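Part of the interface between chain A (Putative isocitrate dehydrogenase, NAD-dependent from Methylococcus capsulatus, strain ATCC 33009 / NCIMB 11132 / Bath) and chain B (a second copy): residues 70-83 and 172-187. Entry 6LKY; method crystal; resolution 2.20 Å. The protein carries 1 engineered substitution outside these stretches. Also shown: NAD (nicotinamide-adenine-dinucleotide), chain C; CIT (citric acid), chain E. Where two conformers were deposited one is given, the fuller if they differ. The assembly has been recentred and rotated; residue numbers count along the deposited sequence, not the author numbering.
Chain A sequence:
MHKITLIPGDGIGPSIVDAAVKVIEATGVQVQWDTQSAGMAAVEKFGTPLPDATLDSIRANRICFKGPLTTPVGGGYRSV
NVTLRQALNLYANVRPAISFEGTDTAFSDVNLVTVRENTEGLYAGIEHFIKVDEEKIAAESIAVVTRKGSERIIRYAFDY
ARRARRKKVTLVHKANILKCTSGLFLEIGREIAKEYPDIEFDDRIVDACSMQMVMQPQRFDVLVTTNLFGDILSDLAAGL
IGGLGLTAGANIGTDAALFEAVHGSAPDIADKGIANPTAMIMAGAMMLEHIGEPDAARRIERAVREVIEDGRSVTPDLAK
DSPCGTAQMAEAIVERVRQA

Chain A 70-83: TTPVGGGYRSVNVT
Chain B (172-187) VHKANILKCTSGLFLE

Contact between the loop 70-83 of chain A and the segment 172-187 of chain B in a putative NAD-dependent isocitrate dehydrogenase; 593 Å² is buried, both sides summed. Chain A runs extended from T70(A) to V73(A), turns through three glycines (phi/psi 82/-7, 177/-163 and 72/-172), is extended again over Y77(A) and R78(A), and enters a helix at V80(A). S79(A), chi1 t, caps that helix: its OG accepts from V82(A) N at 3.2 Å. Chain B leaves a strand at H173(B), passes through helical phi/psi at 175-177, and is helical over 181-187. The register is set by V73(A) against N176(B) (CA to CA 3.9 Å), G74(A) against G183(B) (4.0 Å between CA atoms) and S79(A) facing I177(B) (CA to CA 6.8 Å).

The main bump is K179(B), which gives 129 Å² to the contact. Its CA-to-CB bond points toward chain A, and the side chain (m, t, t, m) enters the hollow of the glycine turn, where the ammonium meets backbone carbonyls: NZ donates to G75(A) O at 2.8 Å and to Y77(A) O at 3.1 Å. It also bonds N176(B) O of its own chain, NZ to O 3.1 Å, so the lysine ties its own loop to the turn it fills. P72(A) O lies 2.7 Å from K179(B) NZ, but at a poor angle for a hydrogen bond; this carbonyl instead receives a CA-H...O contact from N176(B) CA at 3.4 Å. R78(A), chi1 m, lays one face of its guanidinium over the lysine's aliphatic stem, CZ to K179(B) CD 4.1 Å.

A nearly straight backbone bond, G74(A) N to A175(B) O, 2.9 Å and 170°, fixes the start of the turn. Here the surfaces meet without side chains: G74(A) CA rests on G183(B) CA. A CB on G183(B) would sit 3.1 Å from G74(A) CA and would collide with K179(B) O of its own chain, at 1.9 Å. The positive phi of G74(A) itself favours glycine. G76(A) also has positive phi, and a CB there would strike P72(A) CG at 2.8 Å. Water 1 bridges the backbones by donating to G74(A) O (2.9 Å) and K179(B) O (2.8 Å).

V73(A), chi1 m, has its CA-to-CB bond sideways and touches A175(B) (CB to CB 4.3 Å) and L186(B) (CG2 to CD2 4.3 Å), while its CG1 approaches the edge of the H173(B) ring, 4.4 Å from CE1. Farther along, I177(B) (m, m) brings its CD1 to S79(A) CB at 3.7 Å and V82(A) CG2 at 4.1 Å. Water 2 accepts from S79(A) N (2.9 Å) and donates to N176(B) O (2.8 Å).

Both chains hold the ligands. T71(A) N donates to NAD O3D at 3.0 Å, and N176(B) ND2, on a chi1 p side chain, donates to NAD O2D at 3.0 Å. Citrate O3 accepts from S79(A) OG (2.5 Å, very short), and citrate O6 from K174(B) NZ (2.8 Å).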

# COMPACT_ATOMS: atom_id res chain seq x y z
N THR A 70 10.28 -14.55 -12.49
CA THR A 70 11.01 -13.28 -12.43
C THR A 70 10.54 -12.32 -13.52
O THR A 70 10.42 -12.71 -14.69
CB THR A 70 12.51 -13.56 -12.58
OG1 THR A 70 13.01 -14.16 -11.38
CG2 THR A 70 13.31 -12.27 -12.91
N THR A 71 10.29 -11.06 -13.16
CA THR A 71 10.07 -10.01 -14.14
C THR A 71 11.16 -8.95 -14.01
O THR A 71 11.37 -8.42 -12.91
CB THR A 71 8.68 -9.35 -13.95
OG1 THR A 71 7.67 -10.36 -14.06
CG2 THR A 71 8.43 -8.22 -14.98
N PRO A 72 11.87 -8.61 -15.09
CA PRO A 72 12.92 -7.59 -14.99
C PRO A 72 12.36 -6.19 -14.74
O PRO A 72 11.25 -5.84 -15.17
CB PRO A 72 13.64 -7.66 -16.35
CG PRO A 72 13.00 -8.79 -17.12
CD PRO A 72 11.71 -9.14 -16.45
N VAL A 73 13.15 -5.39 -14.03
CA VAL A 73 12.79 -4.05 -13.61
C VAL A 73 13.35 -3.03 -14.59
O VAL A 73 14.51 -3.13 -15.01
CB VAL A 73 13.28 -3.77 -12.17
CG1 VAL A 73 12.68 -4.78 -11.21
CG2 VAL A 73 14.79 -3.83 -12.10
N GLY A 74 12.51 -2.07 -15.00
CA GLY A 74 12.96 -0.93 -15.77
C GLY A 74 13.09 -1.20 -17.26
O GLY A 74 13.38 -0.27 -18.01
N GLY A 75 12.92 -2.44 -17.68
CA GLY A 75 13.07 -2.81 -19.07
C GLY A 75 12.89 -4.31 -19.18
O GLY A 75 12.40 -4.95 -18.25
N GLY A 76 13.34 -4.88 -20.30
CA GLY A 76 13.17 -6.30 -20.49
C GLY A 76 11.71 -6.68 -20.76
O GLY A 76 10.84 -5.83 -20.93
N TYR A 77 11.47 -7.99 -20.78
CA TYR A 77 10.16 -8.50 -21.17
C TYR A 77 9.09 -8.13 -20.15
O TYR A 77 9.37 -7.93 -18.96
CB TYR A 77 10.23 -10.02 -21.37
CG TYR A 77 10.69 -10.82 -20.16
CD1 TYR A 77 9.80 -11.20 -19.17
CD2 TYR A 77 12.02 -11.25 -20.04
CE1 TYR A 77 10.20 -11.94 -18.06
CE2 TYR A 77 12.44 -12.01 -18.93
CZ TYR A 77 11.53 -12.35 -17.95
OH TYR A 77 11.91 -13.10 -16.85
N ARG A 78 7.85 -7.99 -20.63
CA ARG A 78 6.72 -7.77 -19.74
C ARG A 78 6.49 -9.01 -18.88
O ARG A 78 6.79 -10.14 -19.29
CB ARG A 78 5.45 -7.44 -20.53
CG ARG A 78 5.52 -6.18 -21.38
CD ARG A 78 4.93 -4.95 -20.65
NE ARG A 78 5.53 -3.71 -21.12
CZ ARG A 78 5.48 -2.56 -20.47
NH1 ARG A 78 6.06 -1.47 -20.96
NH2 ARG A 78 4.83 -2.48 -19.32
N SER A 79 5.97 -8.79 -17.68
CA SER A 79 5.68 -9.88 -16.74
C SER A 79 4.96 -11.03 -17.42
O SER A 79 3.89 -10.85 -18.01
CB SER A 79 4.83 -9.35 -15.58
OG SER A 79 4.35 -10.42 -14.77
N VAL A 80 5.55 -12.23 -17.33
CA VAL A 80 4.86 -13.42 -17.81
C VAL A 80 3.65 -13.74 -16.94
O VAL A 80 2.65 -14.28 -17.42
CB VAL A 80 5.85 -14.60 -17.88
CG1 VAL A 80 5.16 -15.86 -18.41
CG2 VAL A 80 7.05 -14.22 -18.76
N ASN A 81 3.70 -13.40 -15.65
CA ASN A 81 2.53 -13.61 -14.80
C ASN A 81 1.33 -12.84 -15.34
O ASN A 81 0.22 -13.39 -15.49
CB ASN A 81 2.84 -13.18 -13.37
CG ASN A 81 4.06 -13.91 -12.81
OD1 ASN A 81 4.06 -15.14 -12.72
ND2 ASN A 81 5.11 -13.16 -12.47
N VAL A 82 1.57 -11.58 -15.71
CA VAL A 82 0.51 -10.73 -16.20
C VAL A 82 0.05 -11.19 -17.57
O VAL A 82 -1.16 -11.22 -17.86
CB VAL A 82 0.99 -9.27 -16.21
CG1 VAL A 82 0.01 -8.39 -16.99
CG2 VAL A 82 1.17 -8.79 -14.75
N THR A 83 1.01 -11.53 -18.45
CA THR A 83 0.67 -12.03 -19.78
C THR A 83 -0.20 -13.28 -19.68
O THR A 83 -1.19 -13.41 -20.41
CB THR A 83 1.93 -12.33 -20.58
OG1 THR A 83 2.64 -11.11 -20.83
CG2 THR A 83 1.57 -12.97 -21.91
N VAL B 172 11.47 3.28 -3.38
CA VAL B 172 10.36 2.33 -3.52
C VAL B 172 9.69 2.57 -4.87
O VAL B 172 9.39 3.71 -5.23
CB VAL B 172 9.35 2.47 -2.38
CG1 VAL B 172 8.31 1.34 -2.47
CG2 VAL B 172 10.07 2.39 -1.06
N HIS B 173 9.43 1.48 -5.60
CA HIS B 173 9.02 1.60 -6.99
C HIS B 173 8.20 0.37 -7.39
O HIS B 173 8.12 -0.62 -6.65
CB HIS B 173 10.25 1.71 -7.89
CG HIS B 173 11.10 0.49 -7.85
ND1 HIS B 173 10.88 -0.61 -8.66
CD2 HIS B 173 12.14 0.15 -7.04
CE1 HIS B 173 11.77 -1.55 -8.38
NE2 HIS B 173 12.54 -1.12 -7.39
N LYS B 174 7.65 0.41 -8.59
CA LYS B 174 7.06 -0.77 -9.22
C LYS B 174 7.56 -0.89 -10.66
O LYS B 174 6.81 -1.00 -11.63
CB LYS B 174 5.53 -0.69 -9.13
CG LYS B 174 4.78 -1.94 -9.58
CD LYS B 174 4.79 -3.06 -8.52
CE LYS B 174 4.06 -4.30 -9.05
NZ LYS B 174 4.15 -5.51 -8.16
N ALA B 175 8.88 -0.90 -10.81
CA ALA B 175 9.48 -0.76 -12.12
C ALA B 175 9.48 -2.06 -12.92
O ALA B 175 9.78 -2.03 -14.11
CB ALA B 175 10.92 -0.23 -11.99
N ASN B 176 9.13 -3.19 -12.30
CA ASN B 176 8.95 -4.39 -13.10
C ASN B 176 7.70 -4.31 -13.97
O ASN B 176 7.71 -4.80 -15.10
CB ASN B 176 8.91 -5.64 -12.20
CG ASN B 176 7.90 -5.52 -11.06
OD1 ASN B 176 7.41 -4.44 -10.73
ND2 ASN B 176 7.61 -6.65 -10.43
N ILE B 177 6.65 -3.66 -13.48
CA ILE B 177 5.39 -3.53 -14.23
C ILE B 177 5.29 -2.17 -14.92
O ILE B 177 4.90 -2.08 -16.09
CB ILE B 177 4.20 -3.75 -13.28
CG1 ILE B 177 4.28 -5.14 -12.63
CG2 ILE B 177 2.90 -3.50 -14.01
CD1 ILE B 177 4.16 -6.29 -13.63
N LEU B 178 5.59 -1.10 -14.20
CA LEU B 178 5.60 0.25 -14.74
C LEU B 178 7.03 0.55 -15.19
O LEU B 178 7.81 1.24 -14.53
CB LEU B 178 5.10 1.24 -13.70
CG LEU B 178 3.68 0.88 -13.17
CD1 LEU B 178 3.24 1.77 -12.01
CD2 LEU B 178 2.64 0.95 -14.31
N LYS B 179 7.39 -0.04 -16.32
CA LYS B 179 8.77 0.01 -16.77
C LYS B 179 9.19 1.43 -17.14
O LYS B 179 10.38 1.76 -17.05
CB LYS B 179 8.97 -0.94 -17.95
CG LYS B 179 8.84 -2.42 -17.56
CD LYS B 179 9.08 -3.33 -18.75
CE LYS B 179 8.81 -4.79 -18.39
NZ LYS B 179 9.78 -5.33 -17.40
N CYS B 180 8.26 2.27 -17.59
CA CYS B 180 8.63 3.61 -18.05
C CYS B 180 8.66 4.62 -16.90
O CYS B 180 9.67 5.29 -16.70
CB CYS B 180 7.68 4.06 -19.17
SG CYS B 180 7.82 3.04 -20.70
N THR B 181 7.56 4.76 -16.16
CA THR B 181 7.51 5.79 -15.11
C THR B 181 8.34 5.37 -13.91
O THR B 181 9.31 6.04 -13.54
CB THR B 181 6.06 6.05 -14.69
OG1 THR B 181 5.41 4.79 -14.51
CG2 THR B 181 5.33 6.87 -15.76
N SER B 182 7.95 4.25 -13.28
CA SER B 182 8.71 3.73 -12.15
C SER B 182 10.14 3.42 -12.55
O SER B 182 11.07 3.67 -11.77
CB SER B 182 8.02 2.49 -11.59
OG SER B 182 7.71 2.69 -10.24
N GLY B 183 10.34 2.88 -13.76
CA GLY B 183 11.69 2.56 -14.22
C GLY B 183 12.57 3.79 -14.35
O GLY B 183 13.75 3.76 -13.98
N LEU B 184 12.03 4.88 -14.90
CA LEU B 184 12.83 6.09 -15.02
C LEU B 184 13.16 6.65 -13.65
O LEU B 184 14.30 7.09 -13.40
CB LEU B 184 12.08 7.12 -15.87
CG LEU B 184 12.76 8.47 -16.09
CD1 LEU B 184 14.13 8.27 -16.74
CD2 LEU B 184 11.88 9.36 -16.94
N PHE B 185 12.18 6.63 -12.73
CA PHE B 185 12.43 7.06 -11.36
C PHE B 185 13.57 6.26 -10.72
O PHE B 185 14.52 6.84 -10.17
CB PHE B 185 11.13 6.93 -10.56
CG PHE B 185 11.18 7.52 -9.18
CD1 PHE B 185 11.22 8.88 -8.99
CD2 PHE B 185 11.12 6.69 -8.05
CE1 PHE B 185 11.25 9.41 -7.72
CE2 PHE B 185 11.14 7.21 -6.79
CZ PHE B 185 11.21 8.57 -6.61
N LEU B 186 13.52 4.93 -10.82
CA LEU B 186 14.56 4.06 -10.26
C LEU B 186 15.92 4.31 -10.90
O LEU B 186 16.95 4.33 -10.21
CB LEU B 186 14.18 2.59 -10.45
CG LEU B 186 15.20 1.50 -10.08
CD1 LEU B 186 15.61 1.57 -8.60
CD2 LEU B 186 14.62 0.13 -10.44
N GLU B 187 15.96 4.43 -12.23
CA GLU B 187 17.23 4.65 -12.93
C GLU B 187 17.87 5.96 -12.49
O GLU B 187 19.08 6.03 -12.22
CB GLU B 187 16.99 4.64 -14.43
CG GLU B 187 18.16 5.03 -15.31
CD GLU B 187 17.75 5.13 -16.79
OE1 GLU B 187 17.26 4.12 -17.35
OE2 GLU B 187 17.90 6.21 -17.39
PA NAD C . 10.02 -11.51 -3.46
O1A NAD C . 10.72 -12.42 -4.45
O2A NAD C . 8.66 -12.03 -3.12
O5B NAD C . 10.96 -11.33 -2.18
C5B NAD C . 10.53 -10.43 -1.15
C4B NAD C . 11.12 -10.89 0.17
O4B NAD C . 10.35 -12.02 0.61
C3B NAD C . 12.56 -11.33 -0.03
O3B NAD C . 13.37 -10.91 1.06
C2B NAD C . 12.46 -12.85 -0.07
O2B NAD C . 13.64 -13.53 0.39
C1B NAD C . 11.22 -13.14 0.77
N9A NAD C . 10.70 -14.37 0.20
C8A NAD C . 9.51 -14.33 -0.68
N7A NAD C . 9.27 -15.78 -0.79
C5A NAD C . 9.27 -16.22 0.60
C6A NAD C . 9.72 -17.66 0.72
N6A NAD C . 8.63 -18.53 0.25
N1A NAD C . 9.97 -17.93 2.15
C2A NAD C . 11.06 -17.13 2.73
N3A NAD C . 11.50 -16.06 1.82
C4A NAD C . 10.36 -15.37 1.22
O3 NAD C . 9.80 -10.05 -4.09
PN NAD C . 10.87 -9.18 -4.88
O1N NAD C . 12.28 -9.37 -4.41
O2N NAD C . 10.41 -7.74 -4.74
O5D NAD C . 10.78 -9.64 -6.42
C5D NAD C . 11.62 -10.69 -6.92
C4D NAD C . 11.11 -11.13 -8.29
O4D NAD C . 9.90 -11.90 -8.18
C3D NAD C . 10.82 -9.93 -9.19
O3D NAD C . 11.41 -10.19 -10.46
C2D NAD C . 9.30 -9.93 -9.29
O2D NAD C . 8.80 -9.44 -10.53
C1D NAD C . 8.95 -11.41 -9.14
N1N NAD C . 7.52 -11.52 -8.78
C2N NAD C . 6.95 -12.84 -9.00
C3N NAD C . 5.46 -12.70 -8.78
C7N NAD C . 4.65 -13.84 -9.39
O7N NAD C . 3.53 -14.20 -8.58
N7N NAD C . 5.49 -14.99 -9.72
C4N NAD C . 5.08 -12.36 -7.35
C5N NAD C . 5.91 -11.22 -6.79
C6N NAD C . 7.28 -10.94 -7.43
C1 CIT E . 2.19 -10.79 -8.45
O1 CIT E . 1.46 -11.79 -8.44
O2 CIT E . 2.16 -10.02 -7.46
C2 CIT E . 3.09 -10.53 -9.64
C3 CIT E . 3.39 -9.05 -9.81
O7 CIT E . 4.28 -8.62 -8.76
C4 CIT E . 4.02 -8.74 -11.16
C5 CIT E . 5.23 -9.58 -11.44
O3 CIT E . 5.25 -10.30 -12.45
O4 CIT E . 6.21 -9.56 -10.66
C6 CIT E . 2.13 -8.23 -9.73
O5 CIT E . 1.04 -8.78 -10.02
O6 CIT E . 2.18 -7.02 -9.39
O HOH W 1 13.10 2.52 -17.36
O HOH W 2 5.92 -6.00 -16.88